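Local atomic coordinates of ribokinase, putative (Burkholderia thailandensis, PDB entry 3B1N), a protein that probably phosphorylates nucleosides as a kinase of the PfkB (ribokinase) family, and binds ADP together with the nucleoside mizoribine. Residues Gly280-Ala285 against Tyr292-Ala297; Pro238-Glu243 against Glu304-Tyr309. All blocks are in the same frame, centred on the assembly; numbering follows the deposited sequence. Where two conformers were deposited one is given.

Interaction 1. Residues Gly280-Ala285 against Tyr292-Ala297; sequences GALKIA and YAPTRA. With ADP (adenosine-5'-diphosphate), chain G.
The ring of Tyr292 lies over Lys283, in the last turn of helix 269-284, with Lys283 CA over one ring face, offset toward the rim. This helix belongs to the ribokinase-like fold and also lines the ADP pocket. The two side chains cross at about a right angle. Lys283 CB stands 3.9 Å from the centroid of the Tyr292 ring and only 9° off its normal, a clear CH-pi contact. Lys283 CG, anti to the backbone N (chi1 -164°), continues over the CD1-CE1 side of the ring, 3.6 Å from Tyr292 CE1. Beyond CG the lysine chain bends away, and NZ is held by Asp247 O and Gly288 O. Leu282 adds a second apolar patch. Its CB is 3.9 Å from Tyr292 CD2, and its CD1 touches Pro294 CG at 4.2 Å. No direct hydrogen bond joins the segments, but a water accepts from Tyr292 N at 3.0 Å and also lies within hydrogen-bonding distance of Lys283 O. Ala56 and Leu59 of helix 49-59 also pack on Tyr292. The ligand sits on another side of the turn. There Ile284 CD1 is 3.5 Å from ADP N6, and Gly280 CA is 3.5 Å from ADP O4'.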
loop_
_atom_site.group_PDB
_atom_site.type_symbol
_atom_site.label_atom_id
_atom_site.label_comp_id
_atom_site.label_asym_id
_atom_site.label_seq_id
_atom_site.Cartn_x
_atom_site.Cartn_y
_atom_site.Cartn_z
ATOM N N GLY B 280 1.689 19.316 -13.423
ATOM C CA GLY B 280 2.004 17.921 -13.113
ATOM C C GLY B 280 3.503 17.696 -12.995
ATOM O O GLY B 280 3.993 16.994 -12.062
ATOM N N ALA B 281 4.259 18.280 -13.916
ATOM C CA ALA B 281 5.750 18.152 -13.859
ATOM C C ALA B 281 6.393 18.882 -12.738
ATOM O O ALA B 281 7.417 18.414 -12.196
ATOM C CB ALA B 281 6.363 18.589 -15.208
ATOM N N LEU B 282 5.866 20.040 -12.353
ATOM C CA LEU B 282 6.472 20.754 -11.224
ATOM C C LEU B 282 6.210 20.016 -9.919
ATOM O O LEU B 282 7.049 19.948 -9.031
ATOM C CB LEU B 282 5.934 22.176 -11.125
ATOM C CG LEU B 282 6.172 22.985 -12.393
ATOM C CD1 LEU B 282 5.431 24.298 -12.299
ATOM C CD2 LEU B 282 7.708 23.240 -12.481
ATOM N N LYS B 283 5.031 19.407 -9.834
ATOM C CA LYS B 283 4.658 18.641 -8.654
ATOM C C LYS B 283 5.548 17.420 -8.441
ATOM O O LYS B 283 5.949 17.152 -7.305
ATOM C CB LYS B 283 3.161 18.237 -8.705
ATOM C CG LYS B 283 2.650 17.779 -7.327
ATOM C CD LYS B 283 2.118 16.400 -7.266
ATOM C CE LYS B 283 3.253 15.378 -7.329
ATOM N NZ LYS B 283 4.044 15.229 -6.034
ATOM N N ILE B 284 5.851 16.685 -9.500
ATOM C CA ILE B 284 6.517 15.359 -9.321
ATOM C C ILE B 284 7.952 15.495 -8.815
ATOM O O ILE B 284 8.509 14.519 -8.280
ATOM C CB ILE B 284 6.412 14.535 -10.614
ATOM C CG1 ILE B 284 6.624 13.023 -10.313
ATOM C CG2 ILE B 284 7.423 15.083 -11.671
ATOM C CD1 ILE B 284 6.282 12.162 -11.535
ATOM N N ALA B 285 8.483 16.714 -8.897
ATOM C CA ALA B 285 9.848 16.989 -8.438
ATOM C C ALA B 285 9.991 17.107 -6.914
ATOM O O ALA B 285 11.106 17.346 -6.402
ATOM C CB ALA B 285 10.415 18.223 -9.142
ATOM N N TYR B 292 5.662 21.184 -3.647
ATOM C CA TYR B 292 6.104 22.095 -4.705
ATOM C C TYR B 292 5.528 23.486 -4.483
ATOM O O TYR B 292 4.358 23.637 -4.138
ATOM C CB TYR B 292 5.788 21.546 -6.103
ATOM C CG TYR B 292 4.329 21.635 -6.568
ATOM C CD1 TYR B 292 3.291 21.024 -5.845
ATOM C CD2 TYR B 292 4.009 22.351 -7.726
ATOM C CE1 TYR B 292 1.977 21.128 -6.315
ATOM C CE2 TYR B 292 2.716 22.453 -8.197
ATOM C CZ TYR B 292 1.690 21.837 -7.444
ATOM O OH TYR B 292 0.403 21.972 -7.902
ATOM N N ALA B 293 6.385 24.497 -4.564
ATOM C CA ALA B 293 5.928 25.848 -4.299
ATOM C C ALA B 293 6.557 26.847 -5.288
ATOM O O ALA B 293 7.203 27.844 -4.846
ATOM C CB ALA B 293 6.249 26.230 -2.824
ATOM N N PRO B 294 6.360 26.644 -6.603
ATOM C CA PRO B 294 6.796 27.624 -7.589
ATOM C C PRO B 294 6.096 28.975 -7.404
ATOM O O PRO B 294 4.905 29.048 -7.067
ATOM C CB PRO B 294 6.409 26.983 -8.935
ATOM C CG PRO B 294 5.138 26.191 -8.562
ATOM C CD PRO B 294 5.462 25.623 -7.198
ATOM N N THR B 295 6.851 30.042 -7.628
ATOM C CA THR B 295 6.225 31.331 -7.723
ATOM C C THR B 295 5.474 31.413 -9.021
ATOM O O THR B 295 5.677 30.649 -9.995
ATOM C CB THR B 295 7.240 32.489 -7.676
ATOM O OG1 THR B 295 8.054 32.437 -8.837
ATOM C CG2 THR B 295 8.087 32.414 -6.405
ATOM N N ARG B 296 4.561 32.358 -9.063
ATOM C CA ARG B 296 3.819 32.504 -10.275
ATOM C C ARG B 296 4.720 32.894 -11.463
ATOM O O ARG B 296 4.545 32.414 -12.568
ATOM C CB ARG B 296 2.706 33.536 -10.052
ATOM C CG ARG B 296 1.867 33.661 -11.241
ATOM C CD ARG B 296 0.953 32.481 -11.257
ATOM N NE ARG B 296 -0.068 32.547 -12.300
ATOM C CZ ARG B 296 0.193 32.341 -13.582
ATOM N NH1 ARG B 296 1.434 32.080 -13.946
ATOM N NH2 ARG B 296 -0.782 32.390 -14.464
ATOM N N ALA B 297 5.725 33.747 -11.194
ATOM C CA ALA B 297 6.716 34.093 -12.241
ATOM C C ALA B 297 7.470 32.864 -12.729
ATOM O O ALA B 297 7.664 32.720 -13.951
ATOM C CB ALA B 297 7.705 35.170 -11.739
HETATM P PB ADP G . -2.793 10.692 -11.784
HETATM O O1B ADP G . -2.768 9.177 -11.924
HETATM O O2B ADP G . -4.212 11.173 -11.777
HETATM O O3B ADP G . -1.991 11.377 -10.734
HETATM P PA ADP G . -1.041 10.957 -14.204
HETATM O O1A ADP G . -0.041 9.955 -13.608
HETATM O O2A ADP G . -1.691 10.657 -15.520
HETATM O O3A ADP G . -2.261 11.264 -13.248
HETATM O "O5'" ADP G . -0.196 12.273 -14.215
HETATM C "C5'" ADP G . -0.903 13.476 -14.539
HETATM C "C4'" ADP G . -0.068 14.464 -15.340
HETATM O "O4'" ADP G . 1.095 14.835 -14.569
HETATM C "C3'" ADP G . 0.484 13.895 -16.670
HETATM O "O3'" ADP G . -0.497 13.969 -17.716
HETATM C "C2'" ADP G . 1.733 14.724 -16.831
HETATM O "O2'" ADP G . 1.402 15.998 -17.424
HETATM C "C1'" ADP G . 2.221 14.960 -15.429
HETATM N N9 ADP G . 3.180 13.882 -15.060
HETATM C C8 ADP G . 2.946 12.679 -14.444
HETATM N N7 ADP G . 4.115 11.966 -14.348
HETATM C C5 ADP G . 5.051 12.671 -14.964
HETATM C C6 ADP G . 6.470 12.476 -15.255
HETATM N N6 ADP G . 7.056 11.323 -14.825
HETATM N N1 ADP G . 7.118 13.421 -15.910
HETATM C C2 ADP G . 6.520 14.561 -16.331
HETATM N N3 ADP G . 5.229 14.811 -16.078
HETATM C C4 ADP G . 4.463 13.922 -15.445
HETATM O O HOH W 1 5.120 18.349 -4.546
#

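Interaction 2. Residues Pro238-Glu243 against Glu304-Tyr309; sequences PAVRAE and ETAFGY. With ADP (adenosine-5'-diphosphate), chain G.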
loop_
_atom_site.group_PDB
_atom_site.type_symbol
_atom_site.label_atom_id
_atom_site.label_comp_id
_atom_site.label_asym_id
_atom_site.label_seq_id
_atom_site.Cartn_x
_atom_site.Cartn_y
_atom_site.Cartn_z
ATOM N N PRO B 238 1.691 17.457 -24.753
ATOM C CA PRO B 238 2.957 16.826 -24.346
ATOM C C PRO B 238 3.193 16.919 -22.868
ATOM O O PRO B 238 2.779 17.903 -22.239
ATOM C CB PRO B 238 4.037 17.651 -25.067
ATOM C CG PRO B 238 3.342 18.886 -25.577
ATOM C CD PRO B 238 1.860 18.760 -25.433
ATOM N N ALA B 239 3.929 15.951 -22.325
ATOM C CA ALA B 239 4.491 16.137 -21.003
ATOM C C ALA B 239 5.576 17.197 -20.982
ATOM O O ALA B 239 6.233 17.455 -22.002
ATOM C CB ALA B 239 5.067 14.794 -20.471
ATOM N N VAL B 240 5.789 17.798 -19.827
ATOM C CA VAL B 240 6.952 18.637 -19.575
ATOM C C VAL B 240 7.980 17.747 -18.892
ATOM O O VAL B 240 7.645 17.073 -17.921
ATOM C CB VAL B 240 6.594 19.866 -18.682
ATOM C CG1 VAL B 240 7.795 20.715 -18.329
ATOM C CG2 VAL B 240 5.637 20.749 -19.431
ATOM N N ARG B 241 9.211 17.739 -19.399
ATOM C CA ARG B 241 10.284 16.962 -18.740
ATOM C C ARG B 241 10.443 17.377 -17.300
ATOM O O ARG B 241 10.665 18.546 -16.995
ATOM C CB ARG B 241 11.620 17.150 -19.506
ATOM C CG ARG B 241 12.757 16.270 -19.000
ATOM C CD ARG B 241 13.651 15.808 -20.144
ATOM N NE ARG B 241 13.739 14.343 -20.151
ATOM C CZ ARG B 241 12.937 13.528 -20.849
ATOM N NH1 ARG B 241 13.096 12.207 -20.772
ATOM N NH2 ARG B 241 11.977 14.020 -21.631
ATOM N N ALA B 242 10.343 16.397 -16.399
ATOM C CA ALA B 242 10.479 16.655 -14.978
ATOM C C ALA B 242 11.918 16.940 -14.634
ATOM O O ALA B 242 12.806 16.230 -15.139
ATOM C CB ALA B 242 10.031 15.408 -14.199
ATOM N N GLU B 243 12.136 17.898 -13.737
ATOM C CA GLU B 243 13.509 18.170 -13.286
ATOM C C GLU B 243 14.073 16.947 -12.560
ATOM O O GLU B 243 15.282 16.659 -12.692
ATOM C CB GLU B 243 13.612 19.437 -12.427
ATOM C CG GLU B 243 13.005 20.702 -13.073
ATOM C CD GLU B 243 13.873 21.364 -14.134
ATOM O OE1 GLU B 243 14.112 20.745 -15.205
ATOM O OE2 GLU B 243 14.281 22.527 -13.905
ATOM N N GLU B 304 7.163 29.107 -20.727
ATOM C CA GLU B 304 7.870 29.672 -21.879
ATOM C C GLU B 304 9.009 28.758 -22.324
ATOM O O GLU B 304 9.150 28.507 -23.505
ATOM C CB GLU B 304 8.411 31.048 -21.515
ATOM C CG GLU B 304 7.373 32.115 -21.566
ATOM C CD GLU B 304 7.408 32.877 -22.886
ATOM O OE1 GLU B 304 6.651 33.866 -22.989
ATOM O OE2 GLU B 304 8.177 32.487 -23.806
ATOM N N THR B 305 9.807 28.250 -21.374
ATOM C CA THR B 305 10.903 27.341 -21.725
ATOM C C THR B 305 10.399 26.060 -22.364
ATOM O O THR B 305 10.957 25.599 -23.358
ATOM C CB THR B 305 11.761 27.009 -20.532
ATOM O OG1 THR B 305 12.368 28.226 -20.075
ATOM C CG2 THR B 305 12.854 26.031 -20.919
ATOM N N ALA B 306 9.318 25.483 -21.817
ATOM C CA ALA B 306 8.793 24.234 -22.358
ATOM C C ALA B 306 8.131 24.355 -23.714
ATOM O O ALA B 306 8.270 23.469 -24.552
ATOM C CB ALA B 306 7.751 23.608 -21.363
ATOM N N PHE B 307 7.402 25.450 -23.917
ATOM C CA PHE B 307 6.442 25.533 -25.029
ATOM C C PHE B 307 6.676 26.650 -26.024
ATOM O O PHE B 307 6.060 26.633 -27.061
ATOM C CB PHE B 307 5.022 25.628 -24.490
ATOM C CG PHE B 307 4.667 24.476 -23.618
ATOM C CD1 PHE B 307 4.721 23.156 -24.130
ATOM C CD2 PHE B 307 4.270 24.698 -22.288
ATOM C CE1 PHE B 307 4.391 22.062 -23.301
ATOM C CE2 PHE B 307 3.944 23.587 -21.453
ATOM C CZ PHE B 307 3.986 22.297 -21.976
ATOM N N GLY B 308 7.497 27.615 -25.670
ATOM C CA GLY B 308 7.942 28.648 -26.627
ATOM C C GLY B 308 7.028 29.852 -26.719
ATOM O O GLY B 308 7.231 30.733 -27.575
ATOM N N TYR B 309 6.017 29.924 -25.851
ATOM C CA TYR B 309 5.116 31.072 -25.818
ATOM C C TYR B 309 4.617 31.347 -24.419
ATOM O O TYR B 309 4.831 30.523 -23.505
ATOM C CB TYR B 309 3.961 30.914 -26.812
ATOM C CG TYR B 309 2.927 29.824 -26.523
ATOM C CD1 TYR B 309 1.658 30.171 -26.010
ATOM C CD2 TYR B 309 3.186 28.480 -26.793
ATOM C CE1 TYR B 309 0.692 29.176 -25.760
ATOM C CE2 TYR B 309 2.220 27.471 -26.525
ATOM C CZ TYR B 309 0.993 27.841 -26.016
ATOM O OH TYR B 309 0.007 26.876 -25.806
HETATM P PB ADP G . -2.793 10.692 -11.784
HETATM O O1B ADP G . -2.768 9.177 -11.924
HETATM O O2B ADP G . -4.212 11.173 -11.777
HETATM O O3B ADP G . -1.991 11.377 -10.734
HETATM P PA ADP G . -1.041 10.957 -14.204
HETATM O O1A ADP G . -0.041 9.955 -13.608
HETATM O O2A ADP G . -1.691 10.657 -15.520
HETATM O O3A ADP G . -2.261 11.264 -13.248
HETATM O "O5'" ADP G . -0.196 12.273 -14.215
HETATM C "C5'" ADP G . -0.903 13.476 -14.539
HETATM C "C4'" ADP G . -0.068 14.464 -15.340
HETATM O "O4'" ADP G . 1.095 14.835 -14.569
HETATM C "C3'" ADP G . 0.484 13.895 -16.670
HETATM O "O3'" ADP G . -0.497 13.969 -17.716
HETATM C "C2'" ADP G . 1.733 14.724 -16.831
HETATM O "O2'" ADP G . 1.402 15.998 -17.424
HETATM C "C1'" ADP G . 2.221 14.960 -15.429
HETATM N N9 ADP G . 3.180 13.882 -15.060
HETATM C C8 ADP G . 2.946 12.679 -14.444
HETATM N N7 ADP G . 4.115 11.966 -14.348
HETATM C C5 ADP G . 5.051 12.671 -14.964
HETATM C C6 ADP G . 6.470 12.476 -15.255
HETATM N N6 ADP G . 7.056 11.323 -14.825
HETATM N N1 ADP G . 7.118 13.421 -15.910
HETATM C C2 ADP G . 6.520 14.561 -16.331
HETATM N N3 ADP G . 5.229 14.811 -16.078
HETATM C C4 ADP G . 4.463 13.922 -15.445
#
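Val240 pushes one methyl, CG2, into a shallow notch at the end of helix 296-307. Two walls make this notch: the methyl of Ala306 and the tip of the Phe307 ring. CG2 of Val240 meets Phe307 CZ at 3.4 Å, a tight fit, and Ala306 CB at 4.0 Å. The other branch, CG1 of Val240, is anti to the backbone N (chi1 177°) and grazes Ala306 CB. The valine fork thus lies against the alanine methyl with both prongs, while CG2 alone reaches the ring.

Phe307 is the larger bump. With CG anti to the carbonyl carbon (chi1 -58°), its ring swings back under the Ala306 methyl and turns its CZ end to the loop 238-243. The methyl of Ala306 sits over the centre of one ring face, 3.7 Å above the plane. Pro238 CG comes obliquely to the rim at Phe307 CE1, 4.0 Å away, from the side of the ring plane opposite Ala306 CB and Val240 CG2. The contact is wholly apolar, with no hydrogen bond across it. The helix ends just past Phe307.

On its other side the loop meets the nucleotide. Val240 O is 3.2 Å from ADP C2, and Ala242 CB is 3.9 Å from ADP N1. One short loop therefore borders the adenine and packs on the helix end.

In this ribokinase-like fold the loop forms part of the ADP pocket and follows strand 233-237, an outermost strand of the nine-stranded sheet. Helix 269-284 adjoins both partners: Ser277 OG is hydrogen-bonded to Pro238 O, Ala281 packs on Val240, and Arg274 touches both Pro238 and Phe307. Phe303, one turn earlier in helix 296-307, meets the Phe307 ring.

How the interactions relate
The two interactions lie on the same side of the chain's centre, with their own centres about 12 Å apart. Along the chain the order is 238-243, 280-285, 292-297, 304-309, so interaction 1 falls between the two halves of interaction 2. Interaction 1 is made by Tyr292 and Pro294, just ahead of helix 296-307, and interaction 2 by Ala306 and Phe307 at its end. They also touch directly, with Ala281 CB 3.4 Å from Val240 O. ADP contacts both. Helix 269-284 and the loop after strand 233-237 thus border the same nucleotide. Helix 296-307, the last helix of the chain, packs beside both: its Arg302 meets Leu282 and its end meets Val240.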